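Local coordinates for diguanylate cyclase/phosphodiesterase-domain containing protein (Thermotoga maritima MSB8, PDB 6KHU) that is a putative diguanylate cyclase of the GGDEF family whose cyclic di-GMP activity is not established, and binds zinc in the crystal, at residues A[46-58]-A[89-103]. Sequence-based numbering, arbitrary orientation.
With ZN (zinc ion), chain C.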
loop_
_atom_site.group_PDB
_atom_site.type_symbol
_atom_site.label_atom_id
_atom_site.label_comp_id
_atom_site.label_asym_id
_atom_site.label_seq_id
_atom_site.Cartn_x
_atom_site.Cartn_y
_atom_site.Cartn_z
ATOM N N LYS A 46 5.286 8.180 -16.007
ATOM C CA LYS A 46 4.122 7.439 -16.493
ATOM C C LYS A 46 3.670 6.394 -15.483
ATOM O O LYS A 46 2.504 6.382 -15.062
ATOM C CB LYS A 46 4.456 6.778 -17.828
ATOM C CG LYS A 46 3.885 7.468 -19.056
ATOM C CD LYS A 46 4.259 6.677 -20.309
ATOM C CE LYS A 46 3.347 5.467 -20.510
ATOM N NZ LYS A 46 1.937 5.849 -20.815
ATOM N N ALA A 47 4.585 5.512 -15.073
ATOM C CA ALA A 47 4.216 4.441 -14.156
ATOM C C ALA A 47 3.711 4.975 -12.813
ATOM O O ALA A 47 2.871 4.333 -12.171
ATOM C CB ALA A 47 5.403 3.507 -13.956
ATOM N N LEU A 48 4.192 6.146 -12.380
ATOM C CA LEU A 48 3.787 6.678 -11.081
ATOM C C LEU A 48 2.289 6.948 -11.036
ATOM O O LEU A 48 1.599 6.547 -10.089
ATOM C CB LEU A 48 4.557 7.962 -10.765
ATOM C CG LEU A 48 5.989 7.886 -10.231
ATOM C CD1 LEU A 48 6.518 9.287 -9.959
ATOM C CD2 LEU A 48 6.082 7.020 -8.991
HETATM N N MSE A 49 1.767 7.649 -12.036
HETATM C CA MSE A 49 0.362 8.015 -11.993
HETATM C C MSE A 49 -0.518 6.778 -12.238
HETATM O O MSE A 49 -1.664 6.731 -11.784
HETATM C CB MSE A 49 0.065 9.137 -12.995
HETATM C CG MSE A 49 0.363 10.555 -12.447
HETATM SE SE MSE A 49 0.421 12.007 -13.872
HETATM C CE MSE A 49 1.643 11.155 -15.149
ATOM N N LYS A 50 0.042 5.758 -12.901
ATOM C CA LYS A 50 -0.726 4.550 -13.214
ATOM C C LYS A 50 -0.840 3.620 -12.010
ATOM O O LYS A 50 -1.929 3.121 -11.700
ATOM C CB LYS A 50 -0.091 3.807 -14.389
ATOM C CG LYS A 50 -0.385 4.432 -15.738
ATOM C CD LYS A 50 0.273 3.654 -16.872
ATOM C CE LYS A 50 0.391 4.519 -18.131
ATOM N NZ LYS A 50 0.803 3.735 -19.334
ATOM N N ILE A 51 0.278 3.348 -11.338
ATOM C CA ILE A 51 0.202 2.524 -10.140
ATOM C C ILE A 51 -0.523 3.275 -9.031
ATOM O O ILE A 51 -1.247 2.666 -8.232
ATOM C CB ILE A 51 1.610 2.059 -9.736
ATOM C CG1 ILE A 51 2.084 1.016 -10.742
ATOM C CG2 ILE A 51 1.628 1.473 -8.326
ATOM C CD1 ILE A 51 3.546 1.042 -10.990
ATOM N N GLY A 52 -0.391 4.603 -8.992
ATOM C CA GLY A 52 -1.160 5.384 -8.036
ATOM C C GLY A 52 -2.655 5.174 -8.188
ATOM O O GLY A 52 -3.366 4.907 -7.211
ATOM N N LYS A 53 -3.151 5.267 -9.424
ATOM C CA LYS A 53 -4.567 5.029 -9.680
ATOM C C LYS A 53 -4.962 3.604 -9.312
ATOM O O LYS A 53 -6.059 3.374 -8.787
ATOM C CB LYS A 53 -4.883 5.300 -11.148
ATOM C CG LYS A 53 -5.390 6.709 -11.443
ATOM C CD LYS A 53 -5.021 7.116 -12.864
ATOM C CE LYS A 53 -6.145 7.861 -13.533
ATOM N NZ LYS A 53 -6.338 7.357 -14.920
ATOM N N ILE A 54 -4.086 2.637 -9.593
ATOM C CA ILE A 54 -4.396 1.234 -9.315
ATOM C C ILE A 54 -4.601 1.026 -7.819
ATOM O O ILE A 54 -5.558 0.372 -7.385
ATOM C CB ILE A 54 -3.283 0.321 -9.861
ATOM C CG1 ILE A 54 -3.349 0.229 -11.391
ATOM C CG2 ILE A 54 -3.351 -1.061 -9.206
ATOM C CD1 ILE A 54 -2.113 -0.431 -12.003
ATOM N N LEU A 55 -3.699 1.583 -7.007
ATOM C CA LEU A 55 -3.835 1.454 -5.556
ATOM C C LEU A 55 -5.037 2.228 -5.039
ATOM O O LEU A 55 -5.690 1.793 -4.082
ATOM C CB LEU A 55 -2.559 1.929 -4.859
ATOM C CG LEU A 55 -1.355 1.046 -5.165
ATOM C CD1 LEU A 55 -0.112 1.703 -4.636
ATOM C CD2 LEU A 55 -1.535 -0.342 -4.583
ATOM N N LYS A 56 -5.326 3.388 -5.636
ATOM C CA LYS A 56 -6.549 4.106 -5.289
ATOM C C LYS A 56 -7.780 3.238 -5.498
ATOM O O LYS A 56 -8.766 3.363 -4.759
ATOM C CB LYS A 56 -6.675 5.384 -6.118
ATOM C CG LYS A 56 -5.978 6.601 -5.535
ATOM C CD LYS A 56 -6.385 6.843 -4.072
ATOM C CE LYS A 56 -7.853 7.208 -3.919
ATOM N NZ LYS A 56 -8.096 8.017 -2.679
ATOM N N GLU A 57 -7.740 2.352 -6.494
ATOM C CA GLU A 57 -8.871 1.467 -6.755
ATOM C C GLU A 57 -9.140 0.522 -5.592
ATOM O O GLU A 57 -10.286 0.097 -5.397
ATOM C CB GLU A 57 -8.619 0.662 -8.034
ATOM C CG GLU A 57 -9.880 0.082 -8.632
ATOM C CD GLU A 57 -9.621 -0.714 -9.887
ATOM O OE1 GLU A 57 -10.352 -1.699 -10.114
ATOM O OE2 GLU A 57 -8.697 -0.345 -10.655
ATOM N N CYS A 58 -8.104 0.160 -4.827
ATOM C CA CYS A 58 -8.283 -0.729 -3.676
ATOM C C CYS A 58 -8.972 -0.060 -2.494
ATOM O O CYS A 58 -9.366 -0.758 -1.555
ATOM C CB CYS A 58 -6.934 -1.248 -3.179
ATOM S SG CYS A 58 -5.946 -2.072 -4.425
ATOM N N ILE A 89 -6.297 -9.185 -2.744
ATOM C CA ILE A 89 -6.010 -7.799 -3.096
ATOM C C ILE A 89 -4.676 -7.700 -3.819
ATOM O O ILE A 89 -4.556 -7.005 -4.835
ATOM C CB ILE A 89 -6.051 -6.906 -1.846
ATOM C CG1 ILE A 89 -7.482 -6.832 -1.319
ATOM C CG2 ILE A 89 -5.506 -5.509 -2.170
ATOM C CD1 ILE A 89 -7.603 -6.138 -0.000
ATOM N N GLU A 90 -3.657 -8.408 -3.324
ATOM C CA GLU A 90 -2.363 -8.376 -4.000
ATOM C C GLU A 90 -2.475 -8.875 -5.433
ATOM O O GLU A 90 -1.887 -8.289 -6.344
ATOM C CB GLU A 90 -1.327 -9.209 -3.249
ATOM C CG GLU A 90 0.082 -9.005 -3.802
ATOM C CD GLU A 90 1.096 -10.006 -3.254
ATOM O OE1 GLU A 90 0.795 -11.215 -3.252
ATOM O OE2 GLU A 90 2.189 -9.578 -2.817
ATOM N N GLU A 91 -3.208 -9.970 -5.650
ATOM C CA GLU A 91 -3.367 -10.476 -7.011
ATOM C C GLU A 91 -4.047 -9.440 -7.901
ATOM O O GLU A 91 -3.651 -9.249 -9.058
ATOM C CB GLU A 91 -4.160 -11.788 -6.995
ATOM C CG GLU A 91 -3.814 -12.773 -8.119
ATOM C CD GLU A 91 -2.317 -13.063 -8.238
ATOM O OE1 GLU A 91 -1.843 -13.290 -9.374
ATOM O OE2 GLU A 91 -1.616 -13.075 -7.196
ATOM N N ARG A 92 -5.061 -8.743 -7.369
ATOM C CA ARG A 92 -5.747 -7.731 -8.165
ATOM C C ARG A 92 -4.787 -6.620 -8.573
ATOM O O ARG A 92 -4.785 -6.189 -9.733
ATOM C CB ARG A 92 -6.945 -7.160 -7.390
ATOM C CG ARG A 92 -8.165 -8.086 -7.332
ATOM C CD ARG A 92 -9.150 -7.673 -6.232
ATOM N NE ARG A 92 -9.681 -6.330 -6.451
ATOM C CZ ARG A 92 -10.128 -5.524 -5.489
ATOM N NH1 ARG A 92 -10.591 -4.313 -5.799
ATOM N NH2 ARG A 92 -10.115 -5.921 -4.219
ATOM N N ILE A 93 -3.953 -6.152 -7.640
ATOM C CA ILE A 93 -2.967 -5.128 -7.981
ATOM C C ILE A 93 -2.036 -5.643 -9.079
ATOM O O ILE A 93 -1.770 -4.946 -10.073
ATOM C CB ILE A 93 -2.183 -4.687 -6.731
ATOM C CG1 ILE A 93 -3.120 -4.015 -5.711
ATOM C CG2 ILE A 93 -1.027 -3.758 -7.136
ATOM C CD1 ILE A 93 -2.564 -3.981 -4.310
ATOM N N LYS A 94 -1.557 -6.887 -8.931
ATOM C CA LYS A 94 -0.648 -7.465 -9.925
ATOM C C LYS A 94 -1.318 -7.584 -11.291
ATOM O O LYS A 94 -0.713 -7.241 -12.315
ATOM C CB LYS A 94 -0.147 -8.834 -9.450
ATOM C CG LYS A 94 0.748 -8.764 -8.191
ATOM C CD LYS A 94 1.736 -9.936 -8.095
ATOM C CE LYS A 94 1.021 -11.234 -7.749
ATOM N NZ LYS A 94 1.973 -12.323 -7.360
ATOM N N ASN A 95 -2.573 -8.046 -11.314
ATOM C CA ASN A 95 -3.333 -8.145 -12.561
ATOM C C ASN A 95 -3.466 -6.793 -13.251
ATOM O O ASN A 95 -3.349 -6.703 -14.477
ATOM C CB ASN A 95 -4.723 -8.724 -12.294
ATOM C CG ASN A 95 -4.685 -10.200 -11.930
ATOM O OD1 ASN A 95 -3.647 -10.843 -12.030
ATOM N ND2 ASN A 95 -5.831 -10.740 -11.518
ATOM N N HIS A 96 -3.721 -5.728 -12.488
ATOM C CA HIS A 96 -3.812 -4.405 -13.110
ATOM C C HIS A 96 -2.469 -3.970 -13.678
ATOM O O HIS A 96 -2.403 -3.425 -14.789
ATOM C CB HIS A 96 -4.335 -3.375 -12.115
ATOM C CG HIS A 96 -5.816 -3.452 -11.896
ATOM N ND1 HIS A 96 -6.415 -4.505 -11.236
ATOM C CD2 HIS A 96 -6.818 -2.623 -12.272
ATOM C CE1 HIS A 96 -7.724 -4.322 -11.218
ATOM N NE2 HIS A 96 -7.996 -3.186 -11.839
ATOM N N ILE A 97 -1.385 -4.185 -12.927
ATOM C CA ILE A 97 -0.063 -3.855 -13.448
ATOM C C ILE A 97 0.261 -4.734 -14.654
ATOM O O ILE A 97 0.864 -4.270 -15.630
ATOM C CB ILE A 97 0.998 -3.972 -12.335
ATOM C CG1 ILE A 97 0.568 -3.158 -11.112
ATOM C CG2 ILE A 97 2.356 -3.490 -12.833
ATOM C CD1 ILE A 97 1.554 -3.185 -9.967
ATOM N N GLU A 98 -0.171 -6.003 -14.626
ATOM C CA GLU A 98 0.015 -6.882 -15.781
ATOM C C GLU A 98 -0.745 -6.359 -16.993
ATOM O O GLU A 98 -0.208 -6.304 -18.106
ATOM C CB GLU A 98 -0.429 -8.313 -15.449
ATOM C CG GLU A 98 -0.331 -9.309 -16.637
ATOM C CD GLU A 98 -0.608 -10.763 -16.233
ATOM O OE1 GLU A 98 -0.579 -11.062 -15.015
ATOM O OE2 GLU A 98 -0.856 -11.609 -17.131
ATOM N N SER A 99 -2.003 -5.961 -16.790
ATOM C CA SER A 99 -2.803 -5.415 -17.876
ATOM C C SER A 99 -2.152 -4.214 -18.543
ATOM O O SER A 99 -2.471 -3.921 -19.700
ATOM C CB SER A 99 -4.184 -5.028 -17.363
ATOM O OG SER A 99 -5.098 -6.089 -17.562
ATOM N N ILE A 100 -1.263 -3.503 -17.850
ATOM C CA ILE A 100 -0.570 -2.390 -18.489
ATOM C C ILE A 100 0.569 -2.901 -19.349
ATOM O O ILE A 100 0.775 -2.428 -20.473
ATOM C CB ILE A 100 -0.057 -1.392 -17.440
ATOM C CG1 ILE A 100 -1.214 -0.838 -16.611
ATOM C CG2 ILE A 100 0.728 -0.283 -18.123
ATOM C CD1 ILE A 100 -0.779 0.060 -15.463
ATOM N N GLY A 101 1.330 -3.860 -18.833
ATOM C CA GLY A 101 2.500 -4.357 -19.527
ATOM C C GLY A 101 3.705 -3.463 -19.346
ATOM O O GLY A 101 3.567 -2.244 -19.228
ATOM N N GLY A 102 4.894 -4.061 -19.297
ATOM C CA GLY A 102 6.139 -3.320 -19.364
ATOM C C GLY A 102 6.531 -2.534 -18.131
ATOM O O GLY A 102 7.429 -1.691 -18.227
ATOM N N ILE A 103 5.899 -2.770 -16.980
ATOM C CA ILE A 103 6.288 -2.121 -15.727
ATOM C C ILE A 103 6.952 -3.166 -14.843
ATOM O O ILE A 103 6.358 -4.211 -14.545
ATOM C CB ILE A 103 5.091 -1.481 -15.004
ATOM C CG1 ILE A 103 4.410 -0.438 -15.884
ATOM C CG2 ILE A 103 5.537 -0.811 -13.716
ATOM C CD1 ILE A 103 3.210 0.203 -15.206
HETATM ZN ZN ZN C . -9.881 -2.447 -11.931
HETATM O O HOH W 1 -10.035 -3.698 -2.035
#
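I89 meets C58 where helices 41-57 and 86-100 of the GGDEF domain pack side by side, roughly antiparallel, on the same face of the central sheet; the axes of 46-57 and 89-100 come within 10.0 Å at 147°. CG2 of I89 touches C58 SG; I89 also packs on F33 of strand 30-37 and C58 on L76 of strand 73-79. One turn on, R92 reaches back to the C-terminal end of helix 41-57, where a water accepts from its NH2 and donates to C58 O. I93 sets CG1 3.7 Å from C58 SG, while its CD1 lies against L55 CD2. H96 does double duty. Its side chain and that of I54 run past each other in opposite directions, H96 CB 3.7 Å from I54 CD1. Its imidazole turns outward to the zinc, which H96 NE2 and E57 OE1 bind at 2.0 Å each, linking the two helices at their rim. Carboxylate and ring stand 79° apart; E57 gets there with CG anti to its backbone N (chi1 -161°) and an extended chain. The ring is held at its edge: H96 ND1 donates, in the ring plane, to R92 O at 2.8 Å, on the opposite face of that carbonyl from H96 N. I97 and I100 complete, with I93 and H96, the hole that receives the knob I54, whose CD1 meets I100 CD1 tip to tip at 3.7 Å. After the G101-G102 turn, I103 CG2 meets I51 CD1 tip to tip at 3.9 Å.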